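Local atomic coordinates of thiol-activated cytolysin (Desulfobulbus propionicus, PDB entry 6NAL), a protein that probably punches pores in target membranes, as a bacterial toxin of the cholesterol-dependent cytolysin family. Residues Ser80-Leu83 against Leu84-Lys87; Gly124-Asp127 against Ile128-Lys131; Thr216-Glu219 against Asp220-Arg223. All blocks are in the same frame, centred on the assembly; numbering follows the deposited sequence.

Contact 1: Ser80-Leu83 against Leu84-Lys87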
loop_
_atom_site.group_PDB
_atom_site.type_symbol
_atom_site.label_atom_id
_atom_site.label_comp_id
_atom_site.label_asym_id
_atom_site.label_seq_id
_atom_site.Cartn_x
_atom_site.Cartn_y
_atom_site.Cartn_z
ATOM N N SER A 80 -24.512 25.968 23.364
ATOM C CA SER A 80 -23.374 25.739 24.241
ATOM C C SER A 80 -22.627 24.528 23.716
ATOM O O SER A 80 -23.260 23.557 23.272
ATOM C CB SER A 80 -23.837 25.487 25.674
ATOM O OG SER A 80 -22.761 25.000 26.409
ATOM N N ASN A 81 -21.297 24.566 23.797
ATOM C CA ASN A 81 -20.542 23.385 23.429
ATOM C C ASN A 81 -20.988 22.175 24.224
ATOM O O ASN A 81 -20.862 21.044 23.754
ATOM C CB ASN A 81 -19.063 23.617 23.623
ATOM C CG ASN A 81 -18.514 24.489 22.573
ATOM O OD1 ASN A 81 -18.834 24.335 21.389
ATOM N ND2 ASN A 81 -17.699 25.440 22.978
ATOM N N ASP A 82 -21.511 22.374 25.428
ATOM C CA ASP A 82 -21.916 21.210 26.216
ATOM C C ASP A 82 -23.155 20.496 25.640
ATOM O O ASP A 82 -23.385 19.319 25.958
ATOM C CB ASP A 82 -22.055 21.678 27.666
ATOM C CG ASP A 82 -20.702 22.274 28.220
ATOM O OD1 ASP A 82 -20.374 23.452 27.930
ATOM O OD2 ASP A 82 -19.945 21.562 28.917
ATOM N N LEU A 83 -23.893 21.125 24.720
ATOM C CA LEU A 83 -24.878 20.389 23.938
ATOM C C LEU A 83 -24.217 19.272 23.093
ATOM O O LEU A 83 -24.698 18.127 23.070
ATOM C CB LEU A 83 -25.659 21.410 23.099
ATOM C CG LEU A 83 -26.773 20.894 22.202
ATOM C CD1 LEU A 83 -27.825 21.950 22.042
ATOM C CD2 LEU A 83 -26.251 20.492 20.840
ATOM N N LEU A 84 -23.081 19.553 22.450
ATOM C CA LEU A 84 -22.436 18.520 21.624
ATOM C C LEU A 84 -21.953 17.348 22.469
ATOM O O LEU A 84 -21.912 16.212 21.983
ATOM C CB LEU A 84 -21.264 19.113 20.837
ATOM C CG LEU A 84 -21.642 20.356 20.024
ATOM C CD1 LEU A 84 -20.471 20.870 19.215
ATOM C CD2 LEU A 84 -22.859 20.146 19.108
ATOM N N ASP A 85 -21.578 17.605 23.728
ATOM C CA ASP A 85 -21.106 16.588 24.671
ATOM C C ASP A 85 -22.241 15.867 25.403
ATOM O O ASP A 85 -21.982 15.196 26.414
ATOM C CB ASP A 85 -20.170 17.219 25.736
ATOM C CG ASP A 85 -19.056 18.127 25.124
ATOM O OD1 ASP A 85 -18.479 17.750 24.073
ATOM O OD2 ASP A 85 -18.744 19.209 25.701
ATOM N N GLY A 86 -23.494 16.057 24.988
ATOM C CA GLY A 86 -24.591 15.336 25.623
ATOM C C GLY A 86 -25.209 15.948 26.861
ATOM O O GLY A 86 -25.925 15.226 27.591
ATOM N N LYS A 87 -24.969 17.248 27.115
ATOM C CA LYS A 87 -25.562 17.975 28.246
ATOM C C LYS A 87 -26.216 19.286 27.800
ATOM O O LYS A 87 -25.743 20.392 28.097
ATOM C CB LYS A 87 -24.499 18.219 29.309
ATOM C CG LYS A 87 -24.027 16.924 29.942
ATOM C CD LYS A 87 -22.874 17.149 30.899
ATOM C CE LYS A 87 -22.400 15.841 31.556
ATOM N NZ LYS A 87 -21.924 14.759 30.606
#
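A Schellman motif closes a short, weakly bonded helical turn here, with Lys87 N reaching back to Asp82 O and Gly86 N to Leu83 O. The outer bond, from Lys87 N to Asp82 O, is 2.9 Å long and fairly straight. The inner one, Gly86 N to Leu83 O, measures 3.1 Å, but its N-H comes in from above the carbonyl plane rather than along a lone pair. Gly86 makes this turn with a positive phi of 87°, as the C-prime residue of the motif. The beginning of the helix is dressed too: Ser80 is the N-cap, and its OG takes the N-H of Asp82 at 3.1 Å. Between the two ends, Leu84 N makes a weak bond to Asn81 O.

Two leucines carry the apolar side. Leu83 CD2 and Leu84 CD2 meet at 3.8 Å. The two chains leave the backbone in different rotamers: Leu83 has CG anti to its backbone N (chi1 -179°), while Leu84 swings CG back beside its own N (chi1 -53°). Both are buried, Leu83 against Met22 and Leu84 against Ile61. Asn81 looks to the same neighbourhood, its OD1 accepting a bond from Val23 N.

On the exposed side Asp82 OD2 and Asp85 OD2 stand 4.2 Å apart, their carboxylate planes almost perpendicular. Such a like-charged pair probably repels, and solvent could ease it. Lys87 lays CB near Asp82 O and sends its amine away from the turn. The whole unit is a helical connection between the antiparallel strands 76-78 and 89-90, N-capped by serine and ended by a glycine Schellman turn.

Contact 2: Gly124-Asp127 against Ile128-Lys131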
loop_
_atom_site.group_PDB
_atom_site.type_symbol
_atom_site.label_atom_id
_atom_site.label_comp_id
_atom_site.label_asym_id
_atom_site.label_seq_id
_atom_site.Cartn_x
_atom_site.Cartn_y
_atom_site.Cartn_z
ATOM N N GLY A 124 -49.662 15.019 23.830
ATOM C CA GLY A 124 -50.139 15.198 22.466
ATOM C C GLY A 124 -49.619 14.155 21.496
ATOM O O GLY A 124 -50.365 13.677 20.622
ATOM N N ILE A 125 -48.325 13.809 21.609
ATOM C CA ILE A 125 -47.743 12.795 20.733
ATOM C C ILE A 125 -48.404 11.454 20.986
ATOM O O ILE A 125 -48.795 10.739 20.052
ATOM C CB ILE A 125 -46.223 12.713 20.947
ATOM C CG1 ILE A 125 -45.567 13.975 20.412
ATOM C CG2 ILE A 125 -45.614 11.494 20.251
ATOM C CD1 ILE A 125 -44.060 14.131 20.754
ATOM N N ASN A 126 -48.558 11.104 22.262
ATOM C CA ASN A 126 -49.101 9.803 22.604
ATOM C C ASN A 126 -50.582 9.698 22.282
ATOM O O ASN A 126 -51.080 8.585 22.093
ATOM C CB ASN A 126 -48.864 9.510 24.071
ATOM C CG ASN A 126 -47.479 9.022 24.322
ATOM O OD1 ASN A 126 -46.858 8.334 23.485
ATOM N ND2 ASN A 126 -46.974 9.356 25.480
ATOM N N ASP A 127 -51.285 10.828 22.208
ATOM C CA ASP A 127 -52.670 10.803 21.767
ATOM C C ASP A 127 -52.754 10.474 20.281
ATOM O O ASP A 127 -53.370 9.478 19.891
ATOM C CB ASP A 127 -53.335 12.134 22.074
ATOM C CG ASP A 127 -54.809 12.121 21.745
ATOM O OD1 ASP A 127 -55.309 13.161 21.262
ATOM O OD2 ASP A 127 -55.454 11.059 21.938
ATOM N N ILE A 128 -52.111 11.283 19.436
ATOM C CA ILE A 128 -52.045 10.990 18.003
ATOM C C ILE A 128 -51.576 9.557 17.750
ATOM O O ILE A 128 -52.033 8.892 16.812
ATOM C CB ILE A 128 -51.130 12.011 17.308
ATOM C CG1 ILE A 128 -51.753 13.387 17.491
ATOM C CG2 ILE A 128 -50.923 11.650 15.842
ATOM C CD1 ILE A 128 -50.915 14.492 16.961
ATOM N N LEU A 129 -50.614 9.078 18.540
ATOM C CA LEU A 129 -50.175 7.695 18.400
ATOM C C LEU A 129 -51.310 6.724 18.712
ATOM O O LEU A 129 -51.473 5.701 18.030
ATOM C CB LEU A 129 -48.997 7.426 19.327
ATOM C CG LEU A 129 -47.585 7.642 18.776
ATOM C CD1 LEU A 129 -46.616 7.324 19.890
ATOM C CD2 LEU A 129 -47.379 6.771 17.604
ATOM N N SER A 130 -52.078 7.012 19.770
ATOM C CA SER A 130 -53.210 6.169 20.136
ATOM C C SER A 130 -54.203 6.072 18.989
ATOM O O SER A 130 -54.614 4.978 18.609
ATOM C CB SER A 130 -53.867 6.715 21.398
ATOM O OG SER A 130 -53.007 6.495 22.503
ATOM N N LYS A 131 -54.555 7.204 18.387
ATOM C CA LYS A 131 -55.540 7.168 17.326
ATOM C C LYS A 131 -54.999 6.428 16.126
ATOM O O LYS A 131 -55.771 5.867 15.349
ATOM C CB LYS A 131 -55.984 8.585 16.946
ATOM C CG LYS A 131 -56.517 9.486 18.116
ATOM C CD LYS A 131 -57.219 8.712 19.244
ATOM C CE LYS A 131 -57.372 9.537 20.549
ATOM N NZ LYS A 131 -57.550 10.990 20.279
#
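The flat groups are the Asn126 amide and the Asp127 carboxylate: the amide meets Leu129 through OD1, and the carboxylate turns an oxygen to Lys131. Asn126 OD1 lies 3.7 Å from Leu129 CD1. Asp127 holds CG anti to the backbone N (chi1 -175°), which lets the carboxylate reach Lys131 one turn on. There Asp127 OD2 and Lys131 NZ form a salt bridge at 2.7 Å whose hydrogen bond is weak; OD2 is crowded in the model, so its exact place is doubtful, and the bent lysine conformation is as uncertain as the bridge.

Ser130 does something else: its OG gives a hydrogen bond to Asn126 O at 2.9 Å, and Ser130 N donates to the same oxygen at 3.0 Å. That carbonyl is thus gripped twice, the hydroxyl lying nearer its plane than the N-H does.

Ile125 CG2 and Leu129 CD1 are 4.3 Å apart on the buried side. Ile125 rests on Val200 and Leu129 on Tyr198, both in strand 187-202, while Ile128 packs on Ile110 and Phe112. This is an amphipathic alpha helix laid on a beta sheet, with i to i+4 backbone bonds and a serine folded back on its own helix.

Contact 3: Thr216-Glu219 against Asp220-Arg223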
loop_
_atom_site.group_PDB
_atom_site.type_symbol
_atom_site.label_atom_id
_atom_site.label_comp_id
_atom_site.label_asym_id
_atom_site.label_seq_id
_atom_site.Cartn_x
_atom_site.Cartn_y
_atom_site.Cartn_z
ATOM N N THR A 216 -43.087 37.045 29.954
ATOM C CA THR A 216 -41.634 36.840 29.909
ATOM C C THR A 216 -40.947 38.087 29.366
ATOM O O THR A 216 -41.450 38.753 28.465
ATOM C CB THR A 216 -41.277 35.624 29.024
ATOM O OG1 THR A 216 -41.773 34.414 29.608
ATOM C CG2 THR A 216 -39.758 35.475 28.866
ATOM N N THR A 217 -39.795 38.400 29.905
ATOM C CA THR A 217 -39.074 39.599 29.495
ATOM C C THR A 217 -37.679 39.207 29.038
ATOM O O THR A 217 -37.205 38.098 29.301
ATOM C CB THR A 217 -38.958 40.615 30.645
ATOM O OG1 THR A 217 -38.372 39.970 31.777
ATOM C CG2 THR A 217 -40.314 41.171 31.048
ATOM N N TRP A 218 -37.021 40.150 28.363
ATOM C CA TRP A 218 -35.641 39.945 27.966
ATOM C C TRP A 218 -34.811 39.590 29.184
ATOM O O TRP A 218 -33.946 38.707 29.130
ATOM C CB TRP A 218 -35.058 41.188 27.270
ATOM C CG TRP A 218 -33.620 40.928 26.882
ATOM C CD1 TRP A 218 -32.506 41.472 27.444
ATOM C CD2 TRP A 218 -33.157 40.004 25.894
ATOM N NE1 TRP A 218 -31.373 40.964 26.851
ATOM C CE2 TRP A 218 -31.746 40.055 25.902
ATOM C CE3 TRP A 218 -33.793 39.148 24.996
ATOM C CZ2 TRP A 218 -30.965 39.276 25.058
ATOM C CZ3 TRP A 218 -32.998 38.378 24.137
ATOM C CH2 TRP A 218 -31.605 38.449 24.186
ATOM N N GLU A 219 -35.088 40.245 30.308
ATOM C CA GLU A 219 -34.287 40.040 31.503
ATOM C C GLU A 219 -34.392 38.613 32.028
ATOM O O GLU A 219 -33.427 38.087 32.592
ATOM C CB GLU A 219 -34.706 41.046 32.571
ATOM C CG GLU A 219 -33.665 41.210 33.636
ATOM C CD GLU A 219 -32.463 41.987 33.138
ATOM O OE1 GLU A 219 -32.625 42.826 32.205
ATOM O OE2 GLU A 219 -31.359 41.750 33.685
ATOM N N ASP A 220 -35.527 37.950 31.829
ATOM C CA ASP A 220 -35.599 36.541 32.202
ATOM C C ASP A 220 -34.690 35.679 31.335
ATOM O O ASP A 220 -34.102 34.718 31.831
ATOM C CB ASP A 220 -37.028 36.040 32.100
ATOM C CG ASP A 220 -37.945 36.795 33.001
ATOM O OD1 ASP A 220 -37.544 36.994 34.174
ATOM O OD2 ASP A 220 -39.025 37.209 32.520
ATOM N N LEU A 221 -34.604 35.974 30.034
ATOM C CA LEU A 221 -33.725 35.209 29.161
ATOM C C LEU A 221 -32.263 35.393 29.566
ATOM O O LEU A 221 -31.534 34.408 29.707
ATOM C CB LEU A 221 -33.934 35.628 27.708
ATOM C CG LEU A 221 -35.047 34.954 26.919
ATOM C CD1 LEU A 221 -36.415 35.231 27.418
ATOM C CD2 LEU A 221 -34.961 35.466 25.470
ATOM N N ALA A 222 -31.819 36.648 29.778
ATOM C CA ALA A 222 -30.416 36.884 30.140
ATOM C C ALA A 222 -30.036 36.168 31.438
ATOM O O ALA A 222 -28.930 35.606 31.557
ATOM C CB ALA A 222 -30.127 38.382 30.263
ATOM N N ARG A 223 -30.951 36.152 32.411
ATOM C CA ARG A 223 -30.710 35.441 33.668
ATOM C C ARG A 223 -30.557 33.940 33.456
ATOM O O ARG A 223 -29.871 33.275 34.235
ATOM C CB ARG A 223 -31.867 35.680 34.638
ATOM C CG ARG A 223 -31.908 37.047 35.308
ATOM C CD ARG A 223 -33.365 37.303 35.778
ATOM N NE ARG A 223 -33.534 38.669 36.228
ATOM C CZ ARG A 223 -34.706 39.260 36.455
ATOM N NH1 ARG A 223 -35.864 38.606 36.271
ATOM N NH2 ARG A 223 -34.705 40.526 36.885
#
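Thr217 is the N-cap of helix 218-224, and the first full turn is sealed by Ala222 N to Trp218 O at 3.0 Å and Arg223 N to Glu219 O, while the bonds that Asp220 N and Leu221 N make to Thr217 O are weak.

Asp220, at N3, turns OD2 back to the N-cap amide. It accepts Thr217 N at 3.0 Å, the N-H arriving on the anti side of the carboxylate and 29° out of its plane. Thr217 OG1 gives the same oxygen a second, weak bond at 2.9 Å. With chi1 at 54°, the hydroxyl sits between the backbone N and the carbonyl carbon, turned to the aspartate. This is the half of a capping box in which the third helical residue reaches back to the N-cap amide. The other oxygen, Asp220 OD1, makes a salt bridge to Arg223 NH1 at 3.1 Å, so both ends of the carboxylate are engaged and its rotation is probably fixed.

Arg223 also receives Glu219, though not through charge contact: Glu219 CG lies over one face of the guanidinium, 3.5 Å from NH2 and offset toward the rim. Glu219 OE2 lies well out of the guanidinium plane, 4.5 Å from Arg223 NE, and no N-H points at it, leaving at most an electrostatic attraction.

On the inner side, Thr216 CG2 touches Leu221 CD1 at 3.7 Å, pairing the residue before the N-cap with the fourth of the helix, as in a hydrophobic staple. Leu221 CD2 meets Trp218 CZ3 at 3.8 Å, approaching the indole obliquely.

Thr216 OG1 is bonded to Asp94 O. Leu221 packs on Phe212 and Ile226, and the indole of Trp218 presses on Leu6, Lys10 and Leu11, so this short helix, in the connection from strand 187-202 to strand 232-250, packs on the N-terminal helix 2-12.

In the fold
Reading from the N terminus, the three contacts follow in series; each is a local turn within one continuous run, so none encloses or crosses another. Contact 1 fills the connection from strand 76-78 to strand 89-90. Contact 2 comes after strand 110-114, on helix 118-133, which rests on that strand and on strand 187-202. Contact 3 lies between strands 187-202 and 232-250 and packs on helix 2-12, near the chain's start. All these strands belong to one antiparallel sheet, in which 232-250 pairs with both 76-78 and 187-202. Centres of contacts 1 and 3 are 22 Å apart, those of contacts 2 and 3 34 Å.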